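Local coordinates for TIGR00266 family protein (Pseudomonas aeruginosa, PDB 1YOX), which is of unknown function but belongs to the AIM24 family, named for a mitochondrial biogenesis protein, at the interface of chains A and B. Sequence-based numbering; all coordinates share one arbitrary frame. Chains: chain A/B, hypothetical protein PA3696.

The interface of chains A and B. Residues chain A 230, 233-234, 237; chain B 95, 227, 230-231.
B:Phe227 meets A:Arg233, A:Ile234 and A:Ala237 with the far end of its ring, a worked example of an aromatic side chain being received tip-first by the end of a neighbouring helix and the residue that follows it. The end of the ring points at the backbone of A:Arg233, whose carbonyl carbon lies in the ring plane at its edge. Two methyls come to one face of the ring. The CD1 methyl of A:Ile234 stands above the plane just outside the rim, 3.8 Å from CE1, while the CB methyl of A:Ala237 is displaced less from the plane and lies beyond the other corner, 3.3 Å from CE2. The Ile methyl also reaches onward to the CA of B:Ala231, 3.9 Å away, and so links two successive turns of the chain B helix. Beside it, the CB methyl of B:Ala231 points at the flank of that of A:Ala237, 4.0 Å away.

The side chain of A:Arg233 packs with its aliphatic stem as well as its guanidinium. Its CB lies 3.7 Å from CZ of B:Phe227, and bends at its second and third torsions bring the guanidinium back towards the ring, where NH2 lies 3.7 Å from CE2. Both atoms are on the opposite side of the ring plane from the Ile and Ala methyls, so the ring end is gripped from both sides. The planes are 43° apart and CE2 sits at the guanidinium edge, a geometry unlike a face-to-face cation-pi stack.

Further out, the torsions and backbone set these groups in place. CG of B:Phe227 is anti to its backbone N (chi1 -175°), which carries the ring out from the start of helix 227-238. On chain A, helix 227-236 and the residue just after it present A:Leu230, A:Arg233, A:Ile234 and A:Ala237 at three- or four-residue spacings along one side. The patch lacks polar bonding between the chains and is part of an interface that is not an exact two-fold, whose biological relevance the structure alone does not show. At its margin, the side chains of A:Arg233 and B:Pro95 run alongside one another, pointing the same way, with CG of A:Arg233 3.5 Å from CB of B:Pro95.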
# COMPACT_ATOMS: atom_id res chain seq x y z
N LEU A 230 3.63 -9.11 -4.23
CA LEU A 230 3.15 -8.69 -2.94
C LEU A 230 2.64 -9.90 -2.14
O LEU A 230 3.09 -10.16 -1.03
CB LEU A 230 2.05 -7.64 -3.16
CG LEU A 230 1.48 -6.79 -2.01
CD1 LEU A 230 0.22 -7.36 -1.58
CD2 LEU A 230 2.44 -6.55 -0.78
N ARG A 233 5.53 -12.57 -1.37
CA ARG A 233 6.41 -12.09 -0.33
C ARG A 233 5.72 -12.02 1.05
O ARG A 233 6.34 -12.27 2.08
CB ARG A 233 7.02 -10.73 -0.74
CG ARG A 233 8.19 -10.85 -1.75
CD ARG A 233 9.44 -11.49 -1.08
NE ARG A 233 9.37 -11.35 0.38
CZ ARG A 233 9.91 -12.17 1.28
NH1 ARG A 233 10.65 -13.22 0.91
NH2 ARG A 233 9.72 -11.91 2.58
N ILE A 234 4.44 -11.67 1.08
CA ILE A 234 3.68 -11.72 2.33
C ILE A 234 3.69 -13.13 2.91
O ILE A 234 3.93 -13.32 4.11
CB ILE A 234 2.21 -11.31 2.14
CG1 ILE A 234 2.08 -9.83 1.72
CG2 ILE A 234 1.38 -11.71 3.39
CD1 ILE A 234 2.36 -8.88 2.76
N ALA A 237 7.11 -14.19 4.30
CA ALA A 237 7.42 -13.54 5.56
C ALA A 237 6.70 -14.15 6.77
O ALA A 237 7.02 -13.81 7.92
CB ALA A 237 7.08 -12.07 5.47
N PRO B 95 8.85 -5.17 -2.45
CA PRO B 95 7.60 -5.90 -2.58
C PRO B 95 6.47 -5.43 -1.68
O PRO B 95 5.55 -6.20 -1.36
CB PRO B 95 7.99 -7.34 -2.22
CG PRO B 95 9.23 -7.21 -1.33
CD PRO B 95 9.84 -5.86 -1.59
N PHE B 227 6.75 -3.77 6.23
CA PHE B 227 6.32 -5.06 5.65
C PHE B 227 5.90 -6.09 6.69
O PHE B 227 4.91 -6.81 6.52
CB PHE B 227 7.48 -5.65 4.84
CG PHE B 227 7.15 -6.90 4.10
CD1 PHE B 227 6.29 -6.86 3.00
CD2 PHE B 227 7.71 -8.11 4.47
CE1 PHE B 227 5.98 -8.01 2.28
CE2 PHE B 227 7.40 -9.29 3.76
CZ PHE B 227 6.54 -9.23 2.66
N LEU B 230 2.42 -5.26 8.09
CA LEU B 230 1.52 -5.61 7.00
C LEU B 230 1.37 -7.15 6.90
O LEU B 230 0.27 -7.67 6.95
CB LEU B 230 2.12 -5.06 5.70
CG LEU B 230 1.31 -4.63 4.46
CD1 LEU B 230 2.17 -4.62 3.20
CD2 LEU B 230 0.05 -5.42 4.25
N ALA B 231 2.49 -7.85 6.74
CA ALA B 231 2.46 -9.34 6.68
C ALA B 231 1.83 -9.95 7.95
O ALA B 231 0.80 -10.66 7.86
CB ALA B 231 3.87 -9.92 6.40